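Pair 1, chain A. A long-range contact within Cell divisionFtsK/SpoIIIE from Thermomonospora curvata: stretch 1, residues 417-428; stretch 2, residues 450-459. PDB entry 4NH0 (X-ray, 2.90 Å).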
# COMPACT_ATOMS: atom_id res chain seq x y z
N PRO A 417 -4.80 -4.26 -41.78
CA PRO A 417 -4.69 -5.64 -42.25
C PRO A 417 -5.85 -6.50 -41.77
O PRO A 417 -6.41 -6.23 -40.71
CB PRO A 417 -3.38 -6.11 -41.62
CG PRO A 417 -3.28 -5.32 -40.37
CD PRO A 417 -3.84 -3.97 -40.70
N THR A 418 -6.21 -7.52 -42.54
CA THR A 418 -7.20 -8.49 -42.09
C THR A 418 -6.60 -9.31 -40.96
O THR A 418 -5.39 -9.57 -40.95
CB THR A 418 -7.66 -9.42 -43.22
OG1 THR A 418 -6.53 -10.08 -43.79
CG2 THR A 418 -8.39 -8.64 -44.30
N LEU A 419 -7.43 -9.72 -40.01
CA LEU A 419 -6.94 -10.47 -38.87
C LEU A 419 -7.34 -11.94 -38.96
O LEU A 419 -8.52 -12.26 -39.05
CB LEU A 419 -7.46 -9.87 -37.56
CG LEU A 419 -6.86 -10.48 -36.29
CD1 LEU A 419 -5.35 -10.31 -36.30
CD2 LEU A 419 -7.47 -9.84 -35.05
N PHE A 420 -6.35 -12.82 -38.94
CA PHE A 420 -6.60 -14.25 -38.95
C PHE A 420 -6.37 -14.84 -37.57
O PHE A 420 -5.26 -14.80 -37.04
CB PHE A 420 -5.71 -14.95 -39.98
CG PHE A 420 -6.14 -16.35 -40.30
CD1 PHE A 420 -7.44 -16.77 -40.05
CD2 PHE A 420 -5.25 -17.26 -40.85
CE1 PHE A 420 -7.84 -18.06 -40.35
CE2 PHE A 420 -5.65 -18.55 -41.14
CZ PHE A 420 -6.94 -18.95 -40.89
N ILE A 421 -7.43 -15.38 -36.97
CA ILE A 421 -7.34 -15.94 -35.63
C ILE A 421 -7.39 -17.46 -35.67
O ILE A 421 -8.37 -18.05 -36.11
CB ILE A 421 -8.47 -15.42 -34.73
CG1 ILE A 421 -8.48 -13.89 -34.72
CG2 ILE A 421 -8.32 -15.96 -33.32
CD1 ILE A 421 -9.59 -13.29 -33.89
N VAL A 422 -6.32 -18.08 -35.20
CA VAL A 422 -6.23 -19.54 -35.16
C VAL A 422 -6.27 -20.04 -33.72
O VAL A 422 -5.28 -19.96 -33.00
CB VAL A 422 -4.94 -20.04 -35.84
CG1 VAL A 422 -4.96 -21.55 -35.94
CG2 VAL A 422 -4.80 -19.41 -37.21
N LEU A 423 -7.43 -20.56 -33.31
CA LEU A 423 -7.59 -21.06 -31.95
C LEU A 423 -7.63 -22.58 -31.95
O LEU A 423 -8.60 -23.19 -32.41
CB LEU A 423 -8.87 -20.49 -31.32
CG LEU A 423 -8.94 -20.38 -29.80
CD1 LEU A 423 -10.07 -19.46 -29.40
CD2 LEU A 423 -9.12 -21.74 -29.14
N ASP A 424 -6.57 -23.19 -31.43
CA ASP A 424 -6.49 -24.65 -31.35
C ASP A 424 -7.14 -25.14 -30.06
O ASP A 424 -7.14 -24.44 -29.05
CB ASP A 424 -5.04 -25.11 -31.42
CG ASP A 424 -4.91 -26.56 -31.85
OD1 ASP A 424 -5.90 -27.31 -31.76
OD2 ASP A 424 -3.81 -26.96 -32.29
N GLU A 425 -7.69 -26.35 -30.11
CA GLU A 425 -8.32 -26.99 -28.96
C GLU A 425 -9.44 -26.15 -28.36
O GLU A 425 -9.55 -26.03 -27.14
CB GLU A 425 -7.28 -27.30 -27.88
CG GLU A 425 -6.23 -28.31 -28.31
CD GLU A 425 -6.84 -29.62 -28.74
OE1 GLU A 425 -6.21 -30.33 -29.55
OE2 GLU A 425 -7.94 -29.96 -28.26
N PHE A 426 -10.28 -25.57 -29.21
CA PHE A 426 -11.38 -24.74 -28.75
C PHE A 426 -12.46 -25.59 -28.09
O PHE A 426 -13.29 -25.08 -27.34
CB PHE A 426 -11.98 -23.95 -29.91
CG PHE A 426 -12.87 -24.76 -30.81
CD1 PHE A 426 -12.33 -25.64 -31.74
CD2 PHE A 426 -14.25 -24.64 -30.73
CE1 PHE A 426 -13.14 -26.38 -32.56
CE2 PHE A 426 -15.07 -25.39 -31.56
CZ PHE A 426 -14.51 -26.25 -32.47
N SER A 427 -12.45 -26.89 -28.38
CA SER A 427 -13.43 -27.81 -27.82
C SER A 427 -13.26 -27.95 -26.31
O SER A 427 -14.22 -27.80 -25.56
CB SER A 427 -13.32 -29.18 -28.49
OG SER A 427 -14.23 -30.10 -27.92
N GLU A 428 -12.04 -28.24 -25.88
CA GLU A 428 -11.76 -28.39 -24.46
C GLU A 428 -11.55 -27.03 -23.80
O GLU A 428 -11.29 -26.94 -22.60
CB GLU A 428 -10.54 -29.29 -24.23
CG GLU A 428 -10.89 -30.63 -23.59
CD GLU A 428 -9.67 -31.51 -23.37
OE1 GLU A 428 -8.59 -31.17 -23.88
OE2 GLU A 428 -9.81 -32.54 -22.68
N LEU A 450 -15.42 -6.57 -40.40
CA LEU A 450 -14.28 -6.05 -39.64
C LEU A 450 -12.96 -6.60 -40.16
O LEU A 450 -11.89 -6.15 -39.76
CB LEU A 450 -14.44 -6.37 -38.16
CG LEU A 450 -15.25 -5.40 -37.28
CD1 LEU A 450 -16.67 -5.24 -37.78
CD2 LEU A 450 -15.25 -5.88 -35.84
N GLY A 451 -13.04 -7.58 -41.06
CA GLY A 451 -11.85 -8.19 -41.62
C GLY A 451 -11.18 -9.14 -40.65
O GLY A 451 -9.97 -9.34 -40.69
N VAL A 452 -11.97 -9.73 -39.76
CA VAL A 452 -11.46 -10.69 -38.79
C VAL A 452 -11.88 -12.10 -39.17
O VAL A 452 -13.06 -12.43 -39.15
CB VAL A 452 -11.94 -10.38 -37.37
CG1 VAL A 452 -11.53 -11.48 -36.42
CG2 VAL A 452 -11.39 -9.04 -36.91
N HIS A 453 -10.90 -12.94 -39.51
CA HIS A 453 -11.18 -14.31 -39.91
C HIS A 453 -10.79 -15.30 -38.82
O HIS A 453 -9.70 -15.21 -38.25
CB HIS A 453 -10.45 -14.64 -41.21
CG HIS A 453 -10.80 -13.73 -42.35
ND1 HIS A 453 -11.86 -13.96 -43.19
CD2 HIS A 453 -10.22 -12.59 -42.78
CE1 HIS A 453 -11.93 -13.00 -44.09
NE2 HIS A 453 -10.94 -12.15 -43.86
N LEU A 454 -11.69 -16.23 -38.53
CA LEU A 454 -11.48 -17.19 -37.46
C LEU A 454 -11.27 -18.60 -38.00
O LEU A 454 -11.85 -18.98 -39.01
CB LEU A 454 -12.66 -17.17 -36.49
CG LEU A 454 -12.62 -18.13 -35.30
CD1 LEU A 454 -11.41 -17.86 -34.42
CD2 LEU A 454 -13.91 -18.03 -34.49
N LEU A 455 -10.43 -19.37 -37.32
CA LEU A 455 -10.24 -20.78 -37.63
C LEU A 455 -10.20 -21.60 -36.36
O LEU A 455 -9.20 -21.62 -35.65
CB LEU A 455 -8.95 -20.99 -38.44
CG LEU A 455 -8.63 -22.45 -38.77
CD1 LEU A 455 -9.78 -23.08 -39.54
CD2 LEU A 455 -7.34 -22.55 -39.55
N LEU A 456 -11.31 -22.28 -36.06
CA LEU A 456 -11.40 -23.11 -34.87
C LEU A 456 -10.88 -24.51 -35.14
O LEU A 456 -11.39 -25.22 -36.00
CB LEU A 456 -12.84 -23.16 -34.37
CG LEU A 456 -13.44 -21.82 -33.97
CD1 LEU A 456 -14.87 -21.98 -33.49
CD2 LEU A 456 -12.59 -21.16 -32.89
N ALA A 457 -9.86 -24.91 -34.39
CA ALA A 457 -9.26 -26.23 -34.55
C ALA A 457 -9.29 -27.00 -33.24
O ALA A 457 -9.05 -26.44 -32.17
CB ALA A 457 -7.84 -26.10 -35.06
N SER A 458 -9.59 -28.29 -33.33
CA SER A 458 -9.62 -29.14 -32.15
C SER A 458 -9.19 -30.56 -32.46
O SER A 458 -9.35 -31.04 -33.58
CB SER A 458 -11.01 -29.15 -31.53
OG SER A 458 -11.09 -30.12 -30.50
N GLN A 459 -8.63 -31.23 -31.46
CA GLN A 459 -8.27 -32.64 -31.57
C GLN A 459 -9.52 -33.49 -31.72
O GLN A 459 -9.56 -34.42 -32.53
CB GLN A 459 -7.46 -33.08 -30.36
CG GLN A 459 -7.04 -34.53 -30.37
CD GLN A 459 -6.21 -34.90 -29.16
OE1 GLN A 459 -5.20 -34.27 -28.88
NE2 GLN A 459 -6.64 -35.93 -28.43

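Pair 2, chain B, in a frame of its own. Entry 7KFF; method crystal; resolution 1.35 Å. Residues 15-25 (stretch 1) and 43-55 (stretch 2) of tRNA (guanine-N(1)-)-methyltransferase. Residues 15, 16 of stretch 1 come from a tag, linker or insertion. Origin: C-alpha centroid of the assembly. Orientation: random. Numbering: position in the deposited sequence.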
# COMPACT_ATOMS: atom_id res chain seq x y z
N ASN B 15 21.46 -4.07 -17.55
CA ASN B 15 20.32 -3.14 -17.80
C ASN B 15 19.07 -3.52 -16.99
O ASN B 15 18.12 -2.76 -16.91
CB ASN B 15 19.97 -3.12 -19.29
CG ASN B 15 19.03 -2.00 -19.66
OD1 ASN B 15 18.79 -1.09 -18.86
ND2 ASN B 15 18.50 -2.04 -20.88
N ALA B 16 19.09 -4.71 -16.39
CA ALA B 16 17.96 -5.14 -15.57
C ALA B 16 18.09 -4.55 -14.17
O ALA B 16 19.17 -4.52 -13.58
CB ALA B 16 17.94 -6.66 -15.45
N MSE B 17 16.97 -4.10 -13.63
CA MSE B 17 16.93 -3.69 -12.23
C MSE B 17 16.99 -4.95 -11.38
O MSE B 17 16.27 -5.92 -11.63
CB MSE B 17 15.66 -2.93 -11.93
CG MSE B 17 15.50 -2.58 -10.43
SE MSE B 17 13.84 -1.72 -10.12
CE MSE B 17 14.28 -0.07 -11.04
N ARG B 18 17.85 -4.94 -10.37
CA ARG B 18 17.94 -6.01 -9.40
C ARG B 18 17.24 -5.60 -8.12
O ARG B 18 17.53 -4.54 -7.56
CB ARG B 18 19.41 -6.31 -9.09
CG ARG B 18 19.66 -7.32 -8.02
CD ARG B 18 19.18 -8.71 -8.36
NE ARG B 18 19.48 -9.60 -7.26
CZ ARG B 18 19.43 -10.93 -7.32
NH1 ARG B 18 19.12 -11.52 -8.46
NH2 ARG B 18 19.71 -11.65 -6.25
N LEU B 19 16.32 -6.44 -7.66
CA LEU B 19 15.66 -6.29 -6.38
C LEU B 19 16.08 -7.44 -5.49
O LEU B 19 15.98 -8.60 -5.89
CB LEU B 19 14.14 -6.36 -6.51
CG LEU B 19 13.47 -5.41 -7.46
CD1 LEU B 19 11.95 -5.61 -7.39
CD2 LEU B 19 13.84 -3.96 -7.19
N ASP B 20 16.53 -7.14 -4.28
CA ASP B 20 16.82 -8.15 -3.27
C ASP B 20 15.95 -7.84 -2.06
O ASP B 20 15.87 -6.69 -1.61
CB ASP B 20 18.29 -8.15 -2.87
CG ASP B 20 19.15 -8.85 -3.88
OD1 ASP B 20 19.14 -10.10 -3.92
OD2 ASP B 20 19.80 -8.14 -4.69
N VAL B 21 15.28 -8.86 -1.52
CA VAL B 21 14.36 -8.70 -0.41
C VAL B 21 14.82 -9.61 0.72
O VAL B 21 15.01 -10.81 0.50
CB VAL B 21 12.92 -9.05 -0.81
CG1 VAL B 21 11.96 -8.76 0.33
CG2 VAL B 21 12.51 -8.33 -2.06
N ILE B 22 14.96 -9.06 1.92
CA ILE B 22 15.36 -9.82 3.10
C ILE B 22 14.16 -9.89 4.04
O ILE B 22 13.59 -8.85 4.41
CB ILE B 22 16.57 -9.21 3.81
CG1 ILE B 22 17.73 -9.02 2.83
CG2 ILE B 22 17.00 -10.09 4.98
CD1 ILE B 22 18.82 -8.09 3.33
N THR B 23 13.76 -11.10 4.42
CA THR B 23 12.48 -11.34 5.06
C THR B 23 12.49 -12.66 5.82
O THR B 23 13.18 -13.60 5.43
CB THR B 23 11.37 -11.36 3.98
OG1 THR B 23 10.15 -11.84 4.55
CG2 THR B 23 11.75 -12.30 2.82
N ILE B 24 11.67 -12.75 6.86
CA ILE B 24 11.42 -14.06 7.48
C ILE B 24 10.29 -14.84 6.80
O ILE B 24 10.03 -15.99 7.19
CB ILE B 24 11.19 -13.98 9.00
CG1 ILE B 24 9.97 -13.14 9.34
CG2 ILE B 24 12.47 -13.51 9.71
CD1 ILE B 24 9.50 -13.29 10.76
N PHE B 25 9.63 -14.27 5.79
CA PHE B 25 8.59 -14.95 5.02
C PHE B 25 8.88 -14.82 3.53
O PHE B 25 8.15 -14.13 2.79
CB PHE B 25 7.20 -14.38 5.32
CG PHE B 25 6.75 -14.60 6.74
CD1 PHE B 25 6.40 -15.86 7.16
CD2 PHE B 25 6.69 -13.54 7.63
CE1 PHE B 25 6.00 -16.07 8.47
CE2 PHE B 25 6.27 -13.74 8.94
CZ PHE B 25 5.93 -15.03 9.36
N LYS B 43 11.57 -10.66 -19.83
CA LYS B 43 12.14 -9.71 -20.77
C LYS B 43 13.54 -9.26 -20.36
O LYS B 43 14.10 -8.36 -20.99
CB LYS B 43 11.23 -8.48 -20.91
CG LYS B 43 9.86 -8.78 -21.51
CD LYS B 43 8.96 -7.55 -21.50
CE LYS B 43 7.51 -7.91 -21.85
NZ LYS B 43 6.54 -6.93 -21.27
N ASP B 44 14.12 -9.88 -19.33
CA ASP B 44 15.42 -9.47 -18.80
C ASP B 44 15.43 -8.02 -18.32
O ASP B 44 16.47 -7.35 -18.34
CB ASP B 44 16.56 -9.69 -19.79
CG ASP B 44 17.14 -11.10 -19.74
OD1 ASP B 44 17.07 -11.77 -18.68
OD2 ASP B 44 17.71 -11.51 -20.77
N LEU B 45 14.29 -7.51 -17.86
CA LEU B 45 14.18 -6.15 -17.33
C LEU B 45 14.24 -6.13 -15.81
O LEU B 45 14.40 -5.05 -15.22
CB LEU B 45 12.88 -5.51 -17.81
CG LEU B 45 12.75 -5.35 -19.33
CD1 LEU B 45 11.35 -4.88 -19.69
CD2 LEU B 45 13.80 -4.38 -19.83
N LEU B 46 14.12 -7.29 -15.18
CA LEU B 46 14.03 -7.38 -13.73
C LEU B 46 14.72 -8.67 -13.29
O LEU B 46 14.59 -9.69 -13.96
CB LEU B 46 12.56 -7.40 -13.30
CG LEU B 46 12.28 -7.45 -11.80
CD1 LEU B 46 12.78 -6.19 -11.10
CD2 LEU B 46 10.81 -7.66 -11.53
N SER B 47 15.42 -8.59 -12.16
CA SER B 47 16.05 -9.73 -11.52
C SER B 47 15.66 -9.66 -10.05
O SER B 47 15.75 -8.58 -9.45
CB SER B 47 17.56 -9.65 -11.67
OG SER B 47 18.22 -10.73 -11.07
N VAL B 48 15.21 -10.77 -9.48
CA VAL B 48 14.68 -10.78 -8.12
C VAL B 48 15.40 -11.83 -7.28
O VAL B 48 15.45 -13.02 -7.66
CB VAL B 48 13.17 -11.06 -8.10
CG1 VAL B 48 12.65 -11.20 -6.69
CG2 VAL B 48 12.43 -9.99 -8.90
N GLY B 49 15.90 -11.40 -6.12
CA GLY B 49 16.40 -12.30 -5.11
C GLY B 49 15.64 -12.12 -3.80
O GLY B 49 15.50 -10.99 -3.33
N VAL B 50 15.17 -13.21 -3.21
CA VAL B 50 14.46 -13.19 -1.94
C VAL B 50 15.25 -14.05 -0.96
O VAL B 50 15.54 -15.22 -1.26
CB VAL B 50 13.01 -13.68 -2.09
CG1 VAL B 50 12.31 -13.59 -0.74
CG2 VAL B 50 12.28 -12.86 -3.14
N HIS B 51 15.59 -13.48 0.19
CA HIS B 51 16.50 -14.11 1.14
C HIS B 51 15.85 -14.26 2.51
O HIS B 51 15.33 -13.29 3.06
CB HIS B 51 17.77 -13.26 1.30
CG HIS B 51 18.37 -12.84 0.01
ND1 HIS B 51 19.22 -13.65 -0.70
CD2 HIS B 51 18.22 -11.72 -0.73
CE1 HIS B 51 19.58 -13.04 -1.82
NE2 HIS B 51 18.98 -11.86 -1.85
N ASP B 52 15.94 -15.47 3.06
CA ASP B 52 15.44 -15.74 4.40
C ASP B 52 16.39 -15.14 5.42
O ASP B 52 17.53 -15.59 5.54
CB ASP B 52 15.35 -17.26 4.58
CG ASP B 52 14.62 -17.69 5.85
OD1 ASP B 52 14.46 -16.86 6.76
OD2 ASP B 52 14.23 -18.88 5.91
N LEU B 53 15.90 -14.16 6.18
CA LEU B 53 16.72 -13.53 7.21
C LEU B 53 17.31 -14.54 8.18
O LEU B 53 18.40 -14.32 8.73
CB LEU B 53 15.84 -12.53 7.97
CG LEU B 53 16.51 -11.74 9.10
CD1 LEU B 53 17.58 -10.80 8.57
CD2 LEU B 53 15.45 -11.02 9.92
N ARG B 54 16.61 -15.66 8.42
CA ARG B 54 17.11 -16.65 9.37
C ARG B 54 18.41 -17.30 8.93
O ARG B 54 19.10 -17.89 9.77
CB ARG B 54 16.05 -17.71 9.61
CG ARG B 54 14.85 -17.16 10.34
CD ARG B 54 13.91 -18.24 10.85
NE ARG B 54 12.61 -17.62 11.07
CZ ARG B 54 12.24 -16.98 12.17
NH1 ARG B 54 13.05 -16.88 13.21
NH2 ARG B 54 11.04 -16.43 12.23
N LEU B 55 18.77 -17.19 7.65
CA LEU B 55 20.07 -17.70 7.23
C LEU B 55 21.19 -17.06 8.03
O LEU B 55 22.25 -17.66 8.19
CB LEU B 55 20.30 -17.40 5.75
CG LEU B 55 19.47 -18.20 4.75
CD1 LEU B 55 19.70 -17.66 3.34
CD2 LEU B 55 19.82 -19.67 4.84
O HOH W 1 12.13 -17.54 8.19
O HOH W 2 9.29 -16.98 9.85

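The sharpest difference lies at the position of Leu455(A) in pair 1 and Gly49(B) in pair 2. Leu455(A) fills its site with an apolar side chain. Its CB lies 3.7 Å from CE1 of Phe420(A), and its CD2 lies 4.4 Å from CG1 of Val422(A). Gly49(B) has no side chain, and polar groups of Arg18(B) and Asp20(B) occupy the space. The guanidinium of Arg18(B) lays one face over the glycine, with NH2 3.6 Å from CA of Gly49(B). A CB on Gly49(B) would clash with NH2 of Arg18(B) and OD1 of Asp20(B).

The backbones are nearly the same. Each pair joins two parallel strands, at 16° in pair 1 and 14° in pair 2. Fourteen central residues superpose with an RMSD of 0.4 Å. Leu419(A) to Asp424(A) match Met17(B) to Ile22(B), and Val452(A) to Ala457(A) match Leu46(B) to His51(B). The hydrogen-bond ladder keeps its register. In pair 1, N of Ile421(A) donates to O of His453(A) at 2.6 Å. In pair 2, N of Leu19(B) donates to O of Ser47(B) at 2.8 Å.

On the face bearing Phe420(A), Val422(A), Asp424(A), His453(A), Leu455(A) and Ala457(A), no side-chain hydrogen bond crosses between the strands. The matching face of pair 2 carries a polar network. NH1 of Arg18(B) donates to OG of Ser47(B) at 2.9 Å. NH2 of Arg18(B) forms a salt bridge with OD1 of Asp20(B) at 2.9 Å. The same OD1 of Asp20(B) accepts a hydrogen bond from NE2 of His51(B) at 2.7 Å. The carboxylate thus links its own strand to the other. His51(B) matches Ala457(A) and Asp20(B) matches Val422(A); neither side chain in pair 1 has a polar atom, so this link is absent.

The other face is apolar in both pairs. Ile421(A) matches Leu19(B), and Val452(A) matches Leu46(B). CD1 of Ile421(A) meets CG1 of Val452(A) at 3.7 Å. CG of Leu19(B) meets CD1 of Leu46(B) at 3.8 Å. Different branched side chains make the same diagonal contact.

The ends also differ. In pair 1, CB of Leu456(A) sits over the face of the Phe426(A) ring, 3.7 Å from its centroid. Phe426(A) has no counterpart in pair 2. There, CG2 of Ile24(B) packs 3.9 Å from CD2 of Leu53(B). Water 1 donates to O of Ile24(B) and to OD1 of Asp52(B), both at 2.8 Å, and so bridges the stretches.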